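Local coordinates for extracellular matrix-binding protein EbhA (Staphylococcus aureus, PDB 2DGJ) that probably serves in adhesion to the extracellular matrix, this fragment being part of the rod of helical bundles in a very large cell wall-associated protein, at residues A[130-135]-A[167-172]; A[123-128]-A[181-186]; A[160-165]-A[187-192]. All coordinates share one frame; numbering follows the deposited sequence.

Interaction 1 (A[130-135]-A[167-172]); sequences NSLQGA and EGILNK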
# COMPACT_ATOMS: atom_id res chain seq x y z
N ASN A 130 0.54 6.23 -21.51
CA ASN A 130 -0.74 6.72 -22.00
C ASN A 130 -0.65 8.23 -22.23
O ASN A 130 -1.17 8.75 -23.22
CB ASN A 130 -1.84 6.42 -20.98
CG ASN A 130 -3.22 6.80 -21.48
OD1 ASN A 130 -3.94 7.55 -20.83
ND2 ASN A 130 -3.60 6.27 -22.63
N SER A 131 0.02 8.92 -21.32
CA SER A 131 0.17 10.36 -21.42
C SER A 131 1.05 10.73 -22.61
O SER A 131 0.74 11.65 -23.36
CB SER A 131 0.78 10.92 -20.13
OG SER A 131 -0.08 10.74 -19.02
N LEU A 132 2.15 10.00 -22.77
CA LEU A 132 3.06 10.26 -23.88
C LEU A 132 2.36 10.01 -25.20
O LEU A 132 2.60 10.72 -26.18
CB LEU A 132 4.30 9.36 -23.78
CG LEU A 132 5.35 9.52 -24.87
CD1 LEU A 132 5.78 10.98 -24.98
CD2 LEU A 132 6.55 8.65 -24.56
N GLN A 133 1.49 9.00 -25.23
CA GLN A 133 0.74 8.67 -26.43
C GLN A 133 -0.22 9.80 -26.77
O GLN A 133 -0.39 10.16 -27.94
CB GLN A 133 -0.04 7.37 -26.22
CG GLN A 133 -0.90 6.95 -27.42
CD GLN A 133 -0.08 6.64 -28.65
OE1 GLN A 133 0.75 5.73 -28.65
NE2 GLN A 133 -0.30 7.41 -29.71
N GLY A 134 -0.87 10.34 -25.74
CA GLY A 134 -1.82 11.42 -25.96
C GLY A 134 -1.15 12.70 -26.43
O GLY A 134 -1.71 13.44 -27.23
N ALA A 135 0.05 12.96 -25.92
CA ALA A 135 0.79 14.15 -26.28
C ALA A 135 1.11 14.22 -27.77
O ALA A 135 1.31 15.31 -28.31
CB ALA A 135 2.08 14.23 -25.47
N GLU A 167 7.66 8.27 -30.41
CA GLU A 167 7.17 7.15 -31.21
C GLU A 167 8.03 5.91 -31.02
O GLU A 167 7.51 4.79 -31.02
CB GLU A 167 7.14 7.53 -32.70
CG GLU A 167 6.27 8.73 -33.01
CD GLU A 167 6.28 9.09 -34.48
OE1 GLU A 167 7.37 9.37 -35.03
OE2 GLU A 167 5.19 9.10 -35.09
N GLY A 168 9.33 6.11 -30.86
CA GLY A 168 10.23 4.98 -30.65
C GLY A 168 9.95 4.31 -29.32
O GLY A 168 9.96 3.08 -29.21
N ILE A 169 9.68 5.12 -28.30
CA ILE A 169 9.37 4.61 -26.96
C ILE A 169 8.00 3.93 -26.96
O ILE A 169 7.78 2.95 -26.26
CB ILE A 169 9.36 5.78 -25.94
CG1 ILE A 169 10.79 6.29 -25.71
CG2 ILE A 169 8.72 5.33 -24.63
CD1 ILE A 169 10.87 7.52 -24.83
N LEU A 170 7.09 4.48 -27.75
CA LEU A 170 5.72 3.98 -27.83
C LEU A 170 5.52 2.66 -28.59
O LEU A 170 4.69 1.85 -28.20
CB LEU A 170 4.83 5.07 -28.45
CG LEU A 170 3.90 5.87 -27.53
CD1 LEU A 170 4.42 5.89 -26.11
CD2 LEU A 170 3.78 7.29 -28.08
N ASN A 171 6.26 2.47 -29.67
CA ASN A 171 6.12 1.25 -30.47
C ASN A 171 6.16 0.01 -29.56
O ASN A 171 7.19 -0.33 -28.98
CB ASN A 171 7.23 1.16 -31.52
CG ASN A 171 6.95 0.09 -32.57
OD1 ASN A 171 6.85 -1.09 -32.25
ND2 ASN A 171 6.81 0.51 -33.82
N LYS A 172 5.02 -0.67 -29.46
CA LYS A 172 4.90 -1.85 -28.62
C LYS A 172 5.77 -3.02 -29.08
O LYS A 172 6.27 -3.79 -28.26
CB LYS A 172 3.44 -2.29 -28.54
CG LYS A 172 2.49 -1.26 -27.94
CD LYS A 172 1.08 -1.81 -27.85
CE LYS A 172 0.13 -0.78 -27.29
NZ LYS A 172 -1.27 -1.30 -27.21

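Interaction 2 (A[123-128]-A[181-186]); sequences NTLDGA and ADVDNA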
# COMPACT_ATOMS: atom_id res chain seq x y z
N ASN A 123 1.11 0.05 -13.27
CA ASN A 123 0.02 0.97 -13.56
C ASN A 123 0.54 2.38 -13.79
O ASN A 123 0.06 3.09 -14.65
CB ASN A 123 -1.00 0.98 -12.42
CG ASN A 123 -1.77 -0.32 -12.30
OD1 ASN A 123 -1.28 -1.29 -11.73
ND2 ASN A 123 -2.97 -0.34 -12.85
N THR A 124 1.53 2.77 -12.99
CA THR A 124 2.12 4.09 -13.12
C THR A 124 2.80 4.24 -14.49
O THR A 124 2.59 5.23 -15.21
CB THR A 124 3.18 4.33 -12.02
OG1 THR A 124 2.55 4.30 -10.74
CG2 THR A 124 3.85 5.67 -12.22
N LEU A 125 3.62 3.25 -14.85
CA LEU A 125 4.33 3.26 -16.13
C LEU A 125 3.32 3.33 -17.28
O LEU A 125 3.48 4.12 -18.20
CB LEU A 125 5.19 2.01 -16.28
CG LEU A 125 6.06 1.96 -17.53
CD1 LEU A 125 7.15 3.02 -17.44
CD2 LEU A 125 6.67 0.57 -17.67
N ASP A 126 2.29 2.50 -17.21
CA ASP A 126 1.26 2.47 -18.24
C ASP A 126 0.58 3.84 -18.31
O ASP A 126 0.25 4.33 -19.39
CB ASP A 126 0.22 1.40 -17.93
CG ASP A 126 -0.79 1.23 -19.05
OD1 ASP A 126 -0.41 0.72 -20.13
OD2 ASP A 126 -1.96 1.63 -18.87
N GLY A 127 0.36 4.44 -17.15
CA GLY A 127 -0.28 5.75 -17.11
C GLY A 127 0.57 6.78 -17.83
O GLY A 127 0.06 7.62 -18.56
N ALA A 128 1.88 6.71 -17.61
CA ALA A 128 2.81 7.64 -18.25
C ALA A 128 2.86 7.41 -19.75
O ALA A 128 2.87 8.36 -20.53
CB ALA A 128 4.19 7.47 -17.64
N ALA A 181 10.91 7.38 -15.64
CA ALA A 181 11.63 8.64 -15.73
C ALA A 181 11.87 9.07 -17.17
O ALA A 181 11.70 10.24 -17.51
CB ALA A 181 12.96 8.54 -14.99
N ASP A 182 12.26 8.13 -18.02
CA ASP A 182 12.51 8.45 -19.42
C ASP A 182 11.21 8.74 -20.17
O ASP A 182 11.17 9.61 -21.04
CB ASP A 182 13.26 7.31 -20.11
CG ASP A 182 14.69 7.17 -19.63
OD1 ASP A 182 15.34 8.22 -19.40
OD2 ASP A 182 15.18 6.03 -19.49
N VAL A 183 10.16 8.01 -19.82
CA VAL A 183 8.87 8.24 -20.46
C VAL A 183 8.48 9.68 -20.16
O VAL A 183 8.10 10.43 -21.06
CB VAL A 183 7.78 7.30 -19.91
CG1 VAL A 183 6.42 7.67 -20.49
CG2 VAL A 183 8.11 5.86 -20.25
N ASP A 184 8.61 10.06 -18.89
CA ASP A 184 8.28 11.42 -18.48
C ASP A 184 9.17 12.44 -19.18
O ASP A 184 8.73 13.53 -19.52
CB ASP A 184 8.39 11.58 -16.96
CG ASP A 184 7.23 10.92 -16.22
OD1 ASP A 184 6.13 10.83 -16.80
OD2 ASP A 184 7.43 10.50 -15.06
N ASN A 185 10.44 12.08 -19.37
CA ASN A 185 11.36 12.98 -20.05
C ASN A 185 10.88 13.18 -21.48
O ASN A 185 10.89 14.30 -22.00
CB ASN A 185 12.78 12.42 -20.05
CG ASN A 185 13.42 12.40 -18.68
OD1 ASN A 185 13.33 13.37 -17.92
ND2 ASN A 185 14.09 11.30 -18.35
N ALA A 186 10.46 12.08 -22.11
CA ALA A 186 9.97 12.11 -23.48
C ALA A 186 8.70 12.94 -23.55
O ALA A 186 8.52 13.74 -24.46
CB ALA A 186 9.72 10.69 -23.98

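Interaction 3 (A[160-165]-A[187-192]); sequences TQAVTA and LNAVTR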
# COMPACT_ATOMS: atom_id res chain seq x y z
N THR A 160 9.85 17.76 -34.20
CA THR A 160 9.96 16.53 -34.97
C THR A 160 10.80 15.50 -34.22
O THR A 160 10.52 14.31 -34.25
CB THR A 160 10.61 16.80 -36.35
OG1 THR A 160 9.69 17.53 -37.17
CG2 THR A 160 10.99 15.48 -37.03
N GLN A 161 11.84 15.98 -33.55
CA GLN A 161 12.73 15.11 -32.80
C GLN A 161 11.97 14.51 -31.62
O GLN A 161 11.95 13.28 -31.44
CB GLN A 161 13.93 15.92 -32.30
CG GLN A 161 15.10 15.06 -31.82
CD GLN A 161 16.33 15.90 -31.48
OE1 GLN A 161 17.39 15.36 -31.17
NE2 GLN A 161 16.19 17.22 -31.55
N ALA A 162 11.35 15.37 -30.82
CA ALA A 162 10.59 14.94 -29.66
C ALA A 162 9.61 13.82 -30.00
O ALA A 162 9.60 12.78 -29.35
CB ALA A 162 9.84 16.12 -29.06
N VAL A 163 8.78 14.04 -31.01
CA VAL A 163 7.79 13.05 -31.43
C VAL A 163 8.47 11.77 -31.92
O VAL A 163 8.01 10.66 -31.64
CB VAL A 163 6.87 13.60 -32.54
CG1 VAL A 163 6.11 14.81 -32.04
CG2 VAL A 163 7.68 13.97 -33.76
N THR A 164 9.57 11.93 -32.66
CA THR A 164 10.31 10.79 -33.17
C THR A 164 10.72 9.89 -32.02
O THR A 164 10.51 8.68 -32.06
CB THR A 164 11.58 11.23 -33.92
OG1 THR A 164 11.19 11.97 -35.08
CG2 THR A 164 12.43 10.01 -34.34
N ALA A 165 11.32 10.49 -30.99
CA ALA A 165 11.75 9.75 -29.81
C ALA A 165 10.52 9.12 -29.15
O ALA A 165 10.52 7.93 -28.82
CB ALA A 165 12.45 10.70 -28.84
N LEU A 187 7.81 12.76 -22.58
CA LEU A 187 6.56 13.50 -22.55
C LEU A 187 6.81 15.00 -22.50
O LEU A 187 6.26 15.76 -23.29
CB LEU A 187 5.73 13.08 -21.33
CG LEU A 187 4.50 13.93 -20.99
CD1 LEU A 187 3.63 14.08 -22.21
CD2 LEU A 187 3.73 13.29 -19.85
N ASN A 188 7.65 15.43 -21.55
CA ASN A 188 7.98 16.83 -21.40
C ASN A 188 8.56 17.38 -22.70
O ASN A 188 8.28 18.52 -23.08
CB ASN A 188 8.98 17.03 -20.27
CG ASN A 188 8.32 17.08 -18.91
OD1 ASN A 188 7.62 18.05 -18.58
ND2 ASN A 188 8.51 16.04 -18.10
N ALA A 189 9.37 16.56 -23.37
CA ALA A 189 10.01 16.96 -24.62
C ALA A 189 8.97 17.36 -25.65
O ALA A 189 9.08 18.42 -26.27
CB ALA A 189 10.87 15.81 -25.17
N VAL A 190 7.97 16.51 -25.84
CA VAL A 190 6.90 16.78 -26.80
C VAL A 190 6.10 18.03 -26.41
O VAL A 190 5.91 18.93 -27.23
CB VAL A 190 5.92 15.59 -26.90
CG1 VAL A 190 4.81 15.90 -27.88
CG2 VAL A 190 6.66 14.35 -27.33
N THR A 191 5.65 18.06 -25.16
CA THR A 191 4.87 19.17 -24.64
C THR A 191 5.54 20.53 -24.83
O THR A 191 4.95 21.45 -25.39
CB THR A 191 4.56 18.98 -23.15
OG1 THR A 191 3.82 17.77 -22.95
CG2 THR A 191 3.74 20.15 -22.63
N ARG A 192 6.77 20.66 -24.34
CA ARG A 192 7.48 21.93 -24.46
C ARG A 192 7.88 22.30 -25.89
O ARG A 192 7.86 23.48 -26.26
CB ARG A 192 8.71 21.90 -23.53
CG ARG A 192 8.28 21.96 -22.07
CD ARG A 192 9.42 21.92 -21.06
NE ARG A 192 8.89 22.16 -19.72
CZ ARG A 192 9.57 21.97 -18.58
NH1 ARG A 192 10.81 21.51 -18.61
NH2 ARG A 192 8.99 22.23 -17.42

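Interaction 1 (A[130-135]-A[167-172])
Q133 and L170 are the facing residues of this contact, their CA atoms 7.0 Å apart, with segment 130-135 helical and segment 167-172 taking in the last turn of helix 153-170 and the residues that follow it. L170 does most of the touching and divides its branches between two neighbours. Its CD1 methyl rests on the isobutyl group of L132, 3.8 Å from L132 CD2 and 3.9 Å from L132 CG. The other methyl, CD2, turns to Q133, packing 3.7 Å from Q133 CA and running under the end of that side chain. In the model L170 has chi1 of -103° and chi2 of 24°, both away from staggered values, which may mean strain or a side chain not sharply defined at this resolution.

Q133 leaves its helix with CG anti to the backbone N (chi1 178°) and then bends at chi2, which carries the amide across to L170. There the oxygen, OE1, comes 3.3 Å from L170 CG, a close approach of a polar atom to a hydrocarbon branch with no hydrogen bond in it. The nitrogen of the same amide bonds to OD1 of N137, which helps to fix the turn of the amide and directs OE1 at the leucine. On the inner side, L132 CD2 also meets I169 CG2 at 4.0 Å, the two side chains lying roughly perpendicular.

The three aliphatic residues thus form the inward part of the contact and Q133 its outer border. M129 of helix 112-135 adds to the cover of I169 and L170, I136 lies against L170, and A186 of helix 180-194 touches both L132 and I169, the third helix closing over their inner side.

Interaction 2 (A[123-128]-A[181-186])
V183 spreads its two methyl groups over helix 112-135, one on A128 and the other on L125. A chi1 of 174° swings CG1 to the far side of CB from the amide nitrogen, and this methyl lies 3.6 Å from A128 CB and equally far, 3.6 Å, from A128 O, touching both the side chain and the backbone of one residue. CG2 reaches back toward the preceding turn, where L125 CD1 stands 4.1 Å away. L125 itself is directed past the partner helix at its base, and only the end of its chain swings in to meet the valine, the two side chains lying about perpendicular.

The two helical segments run nearly parallel, at 17°, with their axes 9.7 Å apart, a spacing that the short alanine and the branched valine bridge together. Next to V183, D184 brings OD1 to 4.0 Å from A128 CB. Its other oxygen, OD2, makes a salt bridge with K180 one turn earlier, and K180 also touches A128, so the charged pair borders the methyl of this alanine.

M129 adds to the cover of V183. The contact joins helices 112-135 and 180-194, the first and third of one three-helix bundle in the rod. Segment 123-128 also faces the second subunit: Q27 of that chain donates its side-chain NE2 to T124 O.

No hydrogen bond joins the two segments. The contact is largely apolar, methyl groups packing on one another and on a backbone carbonyl, while the carboxylate at its border is paired with K180 along its own helix, which probably offsets its charge locally.

Interaction 3 (A[160-165]-A[187-192])
In V190 the chi1 of 179° places CG1 opposite the amide nitrogen and turns CG2 against the backbone of A162. The two segments form an antiparallel pair within a three-helix bundle: helices 153-170 and 180-194 follow one another in the chain, and here their axes pass 8.4 Å apart at 149°. The close approach is consistent with the alanines A162 and A189 at the crossing. The CA atoms of A162 and V190 are only 5.0 Å apart, leaving backbone and methyl groups in direct contact.

V190 CG2 lies 3.9 Å from A162 O and so covers the peptide that follows the alanine, where V163 N is also near. Beyond it V163 CG1 stands 4.5 Å from V190 CG1, a loose touch at the limit of van der Waals packing and a tentative one, since the placing of the V163 side chain is doubtful. On the other flank A189 CB and A162 CB meet methyl to methyl at 4.0 Å.

V190 is also backed by A135 of helix 112-135, the third helix, on which L187 packs as well. The second subunit lies along helix 180-194, where Q35 of that chain bonds through its side-chain amide to N188 and T191. No hydrogen bond joins segments 160-165 and 187-192, and their contact is made by alkyl groups packing on main chain and on one another.

The tightest part of that fit belongs to A162, whose methyl sits against the peptide linking A189 to V190, with CB 3.7 Å from A189 O and the same 3.7 Å from V190 N.

The three contacts join helices 112-135, 153-170 and 180-194 in every pairing: interaction 1 the first with the second, interaction 2 the first with the third, interaction 3 the second with the third. Interactions 2 and 3 are the more buried, and their segments hydrogen-bond to the second subunit, which segment 130-135 merely brushes through S131. Interaction 1 is partly buried, and its polar border is an amide, where interaction 2 has a carboxylate and interaction 3 none. Leucines fill interaction 1, whereas the closest CA approach of the three, A162 to V190, comes in interaction 3, where alanine and valine meet. Interaction 1 meets both others: I169 CD1 lies 3.5 Å from A186 CB, and L132 CD1 3.6 Å from L187 CA.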